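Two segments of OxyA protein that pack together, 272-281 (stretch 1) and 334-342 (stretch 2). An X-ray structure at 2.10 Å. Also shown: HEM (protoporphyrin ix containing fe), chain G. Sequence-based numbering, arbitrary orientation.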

ATOM      1  N   PRO B 272      -7.333  41.182  -7.936  1.00 52.33           N
ATOM      2  CA  PRO B 272      -8.577  40.470  -7.603  1.00 51.52           C
ATOM      3  C   PRO B 272      -8.479  38.947  -7.612  1.00 48.84           C
ATOM      4  O   PRO B 272      -9.179  38.304  -6.836  1.00 47.86           O
ATOM      5  CB  PRO B 272      -9.549  40.938  -8.690  1.00 53.13           C
ATOM      6  CG  PRO B 272      -8.663  41.259  -9.840  1.00 54.05           C
ATOM      7  CD  PRO B 272      -7.474  41.921  -9.204  1.00 54.55           C
ATOM      8  N   ASP B 273      -7.637  38.372  -8.472  1.00 48.13           N
ATOM      9  CA  ASP B 273      -7.505  36.905  -8.555  1.00 46.60           C
ATOM     10  C   ASP B 273      -6.319  36.340  -7.762  1.00 43.47           C
ATOM     11  O   ASP B 273      -5.881  35.230  -8.040  1.00 42.29           O
ATOM     12  CB  ASP B 273      -7.434  36.456 -10.030  1.00 47.56           C
ATOM     13  CG  ASP B 273      -8.683  36.832 -10.814  1.00 50.66           C
ATOM     14  OD1 ASP B 273      -9.799  36.604 -10.299  1.00 50.78           O
ATOM     15  OD2 ASP B 273      -8.547  37.366 -11.938  1.00 53.16           O
ATOM     16  N   TRP B 274      -5.833  37.080  -6.761  1.00 42.89           N
ATOM     17  CA  TRP B 274      -4.629  36.689  -6.004  1.00 40.85           C
ATOM     18  C   TRP B 274      -4.685  35.265  -5.421  1.00 38.57           C
ATOM     19  O   TRP B 274      -3.667  34.568  -5.387  1.00 37.59           O
ATOM     20  CB  TRP B 274      -4.348  37.694  -4.871  1.00 41.25           C
ATOM     21  CG  TRP B 274      -5.349  37.661  -3.752  1.00 40.20           C
ATOM     22  CD1 TRP B 274      -6.479  38.425  -3.627  1.00 41.48           C
ATOM     23  CD2 TRP B 274      -5.301  36.838  -2.596  1.00 38.39           C
ATOM     24  NE1 TRP B 274      -7.150  38.101  -2.486  1.00 40.44           N
ATOM     25  CE2 TRP B 274      -6.448  37.134  -1.823  1.00 38.77           C
ATOM     26  CE3 TRP B 274      -4.416  35.855  -2.143  1.00 36.99           C
ATOM     27  CZ2 TRP B 274      -6.726  36.494  -0.625  1.00 37.47           C
ATOM     28  CZ3 TRP B 274      -4.699  35.218  -0.944  1.00 36.21           C
ATOM     29  CH2 TRP B 274      -5.843  35.544  -0.200  1.00 36.49           C
ATOM     30  N   LEU B 275      -5.863  34.849  -4.948  1.00 37.17           N
ATOM     31  CA  LEU B 275      -6.001  33.560  -4.289  1.00 35.97           C
ATOM     32  C   LEU B 275      -5.845  32.412  -5.279  1.00 34.60           C
ATOM     33  O   LEU B 275      -5.231  31.418  -4.943  1.00 32.17           O
ATOM     34  CB  LEU B 275      -7.322  33.437  -3.535  1.00 35.53           C
ATOM     35  CG  LEU B 275      -7.565  32.096  -2.849  1.00 34.40           C
ATOM     36  CD1 LEU B 275      -6.457  31.744  -1.878  1.00 34.13           C
ATOM     37  CD2 LEU B 275      -8.915  32.094  -2.149  1.00 35.59           C
ATOM     38  N   ASP B 276      -6.384  32.559  -6.486  1.00 35.92           N
ATOM     39  CA  ASP B 276      -6.172  31.544  -7.530  1.00 36.03           C
ATOM     40  C   ASP B 276      -4.687  31.315  -7.837  1.00 34.59           C
ATOM     41  O   ASP B 276      -4.307  30.187  -8.077  1.00 31.66           O
ATOM     42  CB  ASP B 276      -6.900  31.899  -8.817  1.00 39.18           C
ATOM     43  CG  ASP B 276      -8.404  31.795  -8.684  1.00 41.68           C
ATOM     44  OD1 ASP B 276      -8.883  30.890  -7.983  1.00 44.00           O
ATOM     45  OD2 ASP B 276      -9.099  32.626  -9.295  1.00 46.70           O
ATOM     46  N   GLU B 277      -3.869  32.377  -7.823  1.00 34.68           N
ATOM     47  CA  GLU B 277      -2.413  32.223  -8.002  1.00 34.63           C
ATOM     48  C   GLU B 277      -1.728  31.535  -6.814  1.00 33.12           C
ATOM     49  O   GLU B 277      -0.850  30.707  -7.007  1.00 33.40           O
ATOM     50  CB  GLU B 277      -1.745  33.567  -8.291  1.00 36.20           C
ATOM     51  CG  GLU B 277      -0.228  33.523  -8.417  1.00 36.47           C
ATOM     52  CD  GLU B 277       0.286  32.818  -9.655  1.00 37.14           C
ATOM     53  OE1 GLU B 277       1.523  32.760  -9.795  1.00 37.96           O
ATOM     54  OE2 GLU B 277      -0.504  32.311 -10.499  1.00 36.63           O
ATOM     55  N   VAL B 278      -2.120  31.870  -5.597  1.00 33.01           N
ATOM     56  CA  VAL B 278      -1.535  31.247  -4.411  1.00 32.04           C
ATOM     57  C   VAL B 278      -1.846  29.761  -4.422  1.00 31.18           C
ATOM     58  O   VAL B 278      -0.968  28.940  -4.171  1.00 29.73           O
ATOM     59  CB  VAL B 278      -2.040  31.887  -3.101  1.00 32.93           C
ATOM     60  CG1 VAL B 278      -1.484  31.158  -1.874  1.00 32.69           C
ATOM     61  CG2 VAL B 278      -1.637  33.344  -3.035  1.00 34.58           C
ATOM     62  N   ILE B 279      -3.105  29.425  -4.720  1.00 30.80           N
ATOM     63  CA  ILE B 279      -3.534  28.028  -4.821  1.00 29.58           C
ATOM     64  C   ILE B 279      -2.800  27.273  -5.949  1.00 27.77           C
ATOM     65  O   ILE B 279      -2.311  26.161  -5.730  1.00 25.99           O
ATOM     66  CB  ILE B 279      -5.069  27.913  -4.993  1.00 29.75           C
ATOM     67  CG1 ILE B 279      -5.768  28.306  -3.687  1.00 31.09           C
ATOM     68  CG2 ILE B 279      -5.440  26.497  -5.409  1.00 29.21           C
ATOM     69  CD1 ILE B 279      -7.257  28.578  -3.791  1.00 32.01           C
ATOM     70  N   ARG B 280      -2.722  27.873  -7.128  1.00 28.72           N
ATOM     71  CA  ARG B 280      -1.971  27.282  -8.254  1.00 29.44           C
ATOM     72  C   ARG B 280      -0.523  26.961  -7.885  1.00 29.38           C
ATOM     73  O   ARG B 280      -0.040  25.855  -8.127  1.00 29.64           O
ATOM     74  CB  ARG B 280      -1.941  28.213  -9.474  1.00 31.06           C
ATOM     75  CG  ARG B 280      -1.241  27.604 -10.702  1.00 31.17           C
ATOM     76  CD  ARG B 280      -0.817  28.652 -11.715  1.00 33.29           C
ATOM     77  NE  ARG B 280       0.260  29.507 -11.210  1.00 34.48           N
ATOM     78  CZ  ARG B 280       1.565  29.232 -11.246  1.00 35.06           C
ATOM     79  NH1 ARG B 280       2.029  28.096 -11.763  1.00 35.16           N
ATOM     80  NH2 ARG B 280       2.430  30.114 -10.758  1.00 36.45           N
ATOM     81  N   TYR B 281       0.163  27.948  -7.331  1.00 30.44           N
ATOM     82  CA  TYR B 281       1.588  27.819  -7.020  1.00 30.94           C
ATOM     83  C   TYR B 281       1.826  26.784  -5.933  1.00 29.78           C
ATOM     84  O   TYR B 281       2.700  25.948  -6.084  1.00 30.05           O
ATOM     85  CB  TYR B 281       2.176  29.164  -6.612  1.00 32.45           C
ATOM     86  CG  TYR B 281       3.679  29.152  -6.426  1.00 32.95           C
ATOM     87  CD1 TYR B 281       4.529  29.072  -7.518  1.00 33.72           C
ATOM     88  CD2 TYR B 281       4.237  29.202  -5.158  1.00 33.26           C
ATOM     89  CE1 TYR B 281       5.915  29.066  -7.358  1.00 35.24           C
ATOM     90  CE2 TYR B 281       5.606  29.193  -4.980  1.00 34.93           C
ATOM     91  CZ  TYR B 281       6.438  29.135  -6.085  1.00 35.40           C
ATOM     92  OH  TYR B 281       7.778  29.141  -5.905  1.00 37.84           O
ATOM     93  N   VAL B 334      -3.122  37.622 -14.339  1.00 50.27           N
ATOM     94  CA  VAL B 334      -4.519  37.736 -14.739  1.00 51.23           C
ATOM     95  C   VAL B 334      -5.120  36.337 -14.919  1.00 50.23           C
ATOM     96  O   VAL B 334      -4.567  35.509 -15.641  1.00 48.37           O
ATOM     97  CB  VAL B 334      -4.641  38.582 -16.025  1.00 54.42           C
ATOM     98  CG1 VAL B 334      -6.048  38.517 -16.612  1.00 55.76           C
ATOM     99  CG2 VAL B 334      -4.256  40.025 -15.713  1.00 56.35           C
ATOM    100  N   ARG B 335      -6.234  36.092 -14.225  1.00 50.48           N
ATOM    101  CA  ARG B 335      -6.982  34.832 -14.278  1.00 50.50           C
ATOM    102  C   ARG B 335      -6.112  33.560 -14.247  1.00 46.63           C
ATOM    103  O   ARG B 335      -6.086  32.797 -15.217  1.00 45.42           O
ATOM    104  CB  ARG B 335      -7.965  34.845 -15.475  1.00 53.69           C
ATOM    105  CG  ARG B 335      -9.143  35.791 -15.250  1.00 57.54           C
ATOM    106  CD  ARG B 335     -10.147  35.773 -16.401  1.00 61.44           C
ATOM    107  NE  ARG B 335      -9.548  36.270 -17.647  1.00 64.08           N
ATOM    108  CZ  ARG B 335      -9.377  37.554 -17.980  1.00 67.09           C
ATOM    109  NH1 ARG B 335      -9.780  38.551 -17.187  1.00 69.12           N
ATOM    110  NH2 ARG B 335      -8.795  37.848 -19.138  1.00 69.18           N
ATOM    111  N   PRO B 336      -5.396  33.326 -13.126  1.00 44.02           N
ATOM    112  CA  PRO B 336      -4.575  32.116 -13.031  1.00 42.89           C
ATOM    113  C   PRO B 336      -5.412  30.836 -13.159  1.00 41.93           C
ATOM    114  O   PRO B 336      -6.505  30.761 -12.598  1.00 41.16           O
ATOM    115  CB  PRO B 336      -3.952  32.207 -11.621  1.00 42.09           C
ATOM    116  CG  PRO B 336      -4.166  33.607 -11.161  1.00 42.49           C
ATOM    117  CD  PRO B 336      -5.390  34.094 -11.864  1.00 44.30           C
ATOM    118  N   GLU B 337      -4.893  29.854 -13.895  1.00 42.97           N
ATOM    119  CA  GLU B 337      -5.576  28.579 -14.114  1.00 41.76           C
ATOM    120  C   GLU B 337      -4.977  27.485 -13.275  1.00 38.00           C
ATOM    121  O   GLU B 337      -3.749  27.311 -13.242  1.00 38.06           O
ATOM    122  CB  GLU B 337      -5.478  28.167 -15.569  1.00 44.88           C
ATOM    123  CG  GLU B 337      -6.158  29.135 -16.516  1.00 49.30           C
ATOM    124  CD  GLU B 337      -6.040  28.692 -17.969  1.00 52.49           C
ATOM    125  OE1 GLU B 337      -6.410  27.536 -18.280  1.00 54.31           O
ATOM    126  OE2 GLU B 337      -5.579  29.508 -18.792  1.00 57.17           O
ATOM    127  N   HIS B 338      -5.839  26.738 -12.597  1.00 33.67           N
ATOM    128  CA  HIS B 338      -5.400  25.542 -11.886  1.00 31.25           C
ATOM    129  C   HIS B 338      -6.510  24.501 -11.774  1.00 29.28           C
ATOM    130  O   HIS B 338      -7.692  24.796 -12.012  1.00 27.74           O
ATOM    131  CB  HIS B 338      -4.894  25.917 -10.495  1.00 31.09           C
ATOM    132  CG  HIS B 338      -5.954  26.504  -9.617  1.00 31.09           C
ATOM    133  ND1 HIS B 338      -6.886  25.739  -8.953  1.00 30.06           N
ATOM    134  CD2 HIS B 338      -6.235  27.786  -9.303  1.00 31.15           C
ATOM    135  CE1 HIS B 338      -7.695  26.525  -8.270  1.00 29.60           C
ATOM    136  NE2 HIS B 338      -7.321  27.765  -8.467  1.00 30.23           N
ATOM    137  N   LEU B 339      -6.091  23.292 -11.414  1.00 27.87           N
ATOM    138  CA  LEU B 339      -6.965  22.162 -11.113  1.00 27.53           C
ATOM    139  C   LEU B 339      -6.720  21.652  -9.693  1.00 26.64           C
ATOM    140  O   LEU B 339      -6.815  20.440  -9.431  1.00 25.18           O
ATOM    141  CB  LEU B 339      -6.687  21.034 -12.102  1.00 27.99           C
ATOM    142  CG  LEU B 339      -6.883  21.313 -13.577  1.00 29.51           C
ATOM    143  CD1 LEU B 339      -6.305  20.177 -14.391  1.00 29.94           C
ATOM    144  CD2 LEU B 339      -8.362  21.540 -13.879  1.00 31.62           C
ATOM    145  N   ALA B 340      -6.342  22.551  -8.784  1.00 26.11           N
ATOM    146  CA  ALA B 340      -6.032  22.209  -7.376  1.00 25.82           C
ATOM    147  C   ALA B 340      -7.135  21.480  -6.618  1.00 25.89           C
ATOM    148  O   ALA B 340      -6.858  20.738  -5.673  1.00 25.94           O
ATOM    149  CB  ALA B 340      -5.611  23.460  -6.609  1.00 26.14           C
ATOM    150  N   PHE B 341      -8.372  21.711  -7.027  1.00 26.72           N
ATOM    151  CA  PHE B 341      -9.549  21.066  -6.446  1.00 27.81           C
ATOM    152  C   PHE B 341     -10.126  19.943  -7.330  1.00 27.85           C
ATOM    153  O   PHE B 341     -11.274  19.522  -7.143  1.00 27.26           O
ATOM    154  CB  PHE B 341     -10.626  22.124  -6.170  1.00 28.33           C
ATOM    155  CG  PHE B 341     -10.211  23.150  -5.154  1.00 28.56           C
ATOM    156  CD1 PHE B 341     -10.259  22.855  -3.802  1.00 28.30           C
ATOM    157  CD2 PHE B 341      -9.795  24.430  -5.556  1.00 29.29           C
ATOM    158  CE1 PHE B 341      -9.866  23.794  -2.857  1.00 29.34           C
ATOM    159  CE2 PHE B 341      -9.407  25.374  -4.619  1.00 29.98           C
ATOM    160  CZ  PHE B 341      -9.435  25.053  -3.265  1.00 29.75           C
ATOM    161  N   GLY B 342      -9.324  19.445  -8.273  1.00 27.54           N
ATOM    162  CA  GLY B 342      -9.749  18.362  -9.128  1.00 27.05           C
ATOM    163  C   GLY B 342     -10.698  18.822 -10.224  1.00 27.29           C
ATOM    164  O   GLY B 342     -10.713  19.986 -10.600  1.00 27.97           O
TER
HETATM  165  CHA HEM G 401     -12.347  16.065  -3.123  1.00 28.02           C
HETATM  166  CHB HEM G 401     -14.152  17.991   0.947  1.00 30.51           C
HETATM  167  CHC HEM G 401     -10.441  21.136   1.073  1.00 30.69           C
HETATM  168  CHD HEM G 401      -8.718  19.250  -3.015  1.00 28.31           C
HETATM  169  C1A HEM G 401     -13.126  16.305  -2.016  1.00 30.41           C
HETATM  170  C2A HEM G 401     -14.239  15.504  -1.635  1.00 30.00           C
HETATM  171  C3A HEM G 401     -14.754  16.050  -0.500  1.00 30.86           C
HETATM  172  C4A HEM G 401     -13.962  17.185  -0.166  1.00 31.46           C
HETATM  173  CMA HEM G 401     -15.934  15.538   0.287  1.00 31.68           C
HETATM  174  CAA HEM G 401     -14.754  14.285  -2.376  1.00 28.43           C
HETATM  175  CBA HEM G 401     -15.759  14.741  -3.432  1.00 27.63           C
HETATM  176  CGA HEM G 401     -16.336  13.617  -4.277  1.00 28.21           C
HETATM  177  O1A HEM G 401     -15.746  12.519  -4.427  1.00 26.09           O
HETATM  178  O2A HEM G 401     -17.437  13.791  -4.865  1.00 27.86           O
HETATM  179  C1B HEM G 401     -13.288  19.024   1.360  1.00 31.57           C
HETATM  180  C2B HEM G 401     -13.473  19.812   2.547  1.00 32.86           C
HETATM  181  C3B HEM G 401     -12.428  20.709   2.598  1.00 33.45           C
HETATM  182  C4B HEM G 401     -11.605  20.430   1.390  1.00 31.80           C
HETATM  183  CMB HEM G 401     -14.602  19.691   3.549  1.00 32.75           C
HETATM  184  CAB HEM G 401     -12.112  21.794   3.563  1.00 35.33           C
HETATM  185  CBB HEM G 401     -12.881  22.235   4.563  1.00 39.36           C
HETATM  186  C1C HEM G 401      -9.613  20.909  -0.019  1.00 30.37           C
HETATM  187  C2C HEM G 401      -8.433  21.624  -0.317  1.00 29.88           C
HETATM  188  C3C HEM G 401      -7.925  21.074  -1.501  1.00 31.49           C
HETATM  189  C4C HEM G 401      -8.834  20.032  -1.899  1.00 30.10           C
HETATM  190  CMC HEM G 401      -7.837  22.751   0.507  1.00 30.30           C
HETATM  191  CAC HEM G 401      -6.716  21.440  -2.283  1.00 33.21           C
HETATM  192  CBC HEM G 401      -5.879  22.444  -2.033  1.00 38.31           C
HETATM  193  C1D HEM G 401      -9.604  18.221  -3.333  1.00 28.56           C
HETATM  194  C2D HEM G 401      -9.377  17.382  -4.530  1.00 29.49           C
HETATM  195  C3D HEM G 401     -10.380  16.493  -4.566  1.00 28.43           C
HETATM  196  C4D HEM G 401     -11.210  16.805  -3.383  1.00 27.50           C
HETATM  197  CMD HEM G 401      -8.259  17.436  -5.547  1.00 28.15           C
HETATM  198  CAD HEM G 401     -10.567  15.417  -5.627  1.00 26.89           C
HETATM  199  CBD HEM G 401      -9.783  14.122  -5.369  1.00 26.24           C
HETATM  200  CGD HEM G 401     -10.027  13.100  -6.491  1.00 26.34           C
HETATM  201  O1D HEM G 401      -9.527  11.960  -6.473  1.00 25.33           O
HETATM  202  O2D HEM G 401     -10.723  13.339  -7.487  1.00 25.65           O
HETATM  203  NA  HEM G 401     -12.977  17.342  -1.116  1.00 30.75           N
HETATM  204  NB  HEM G 401     -12.199  19.450   0.713  1.00 31.09           N
HETATM  205  NC  HEM G 401      -9.859  19.990  -0.999  1.00 29.88           N
HETATM  206  ND  HEM G 401     -10.735  17.863  -2.694  1.00 28.17           N
HETATM  207 FE   HEM G 401     -11.444  18.627  -1.071  1.00 28.35          FE
HETATM  208  O   HOH W   1      -8.465  32.734 -12.146  1.00 50.92           O
HETATM  209  O   HOH W   2     -10.473  17.125   0.036  1.00 34.09           O

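This is a modest, mainly van der Waals contact in which an irregular segment, 334-342, lies along one side of the helix 274-281, with one weak direct hydrogen bond and one water bridge. It buries 472 Å², both sides summed.

Asp273, at the N-cap position, points toward stretch 2. Its OD2 accepts a weak hydrogen bond from Arg335 N at 3.5 Å. The CA-to-CB bond of Arg335 points away from the helix, and the hydrogen bond is made by its backbone N.

Pro336 is buried and gives up the largest area of any residue here. Its compact ring fits close against the helix start: CD lies 3.6 Å from Asp273 CB, and CG lies 3.6 Å from Glu277 N. Water 1 donates to Asp276 OD2 at 2.9 Å and to Pro336 O at 2.8 Å, so Pro336 O, which has no direct hydrogen bond to the helix, is linked to it through the water.

Glu277 and Arg280 form a salt bridge one turn apart, with Arg280 NH2 3.0 Å from Glu277 OE1. Arg280 NE also donates to Glu277 OE2 at 3.0 Å. The pairing balances charge in a buried site. The aliphatic part of Arg280 serves the contact: its CB is 3.9 Å from His338 CB.

His338 points toward the helix. Ile279 CG2 sits over one face of its ring, 3.8 Å from the centroid, in a CH-pi contact. On the same ring, ND1 accepts a hydrogen bond from Ala340 N at 3.2 Å, which ties the ring to its own segment.

Ile279 CG2 is also 3.3 Å from Ala340 CB, a tight contact for two methyl groups; the short alanine side chain suits this narrow space. Ile279 CD1 reaches the edge of the Phe341 ring, 3.9 Å from CE2. Beyond this apolar patch lies the heme: Ala340 O is 3.5 Å from HEM CAC.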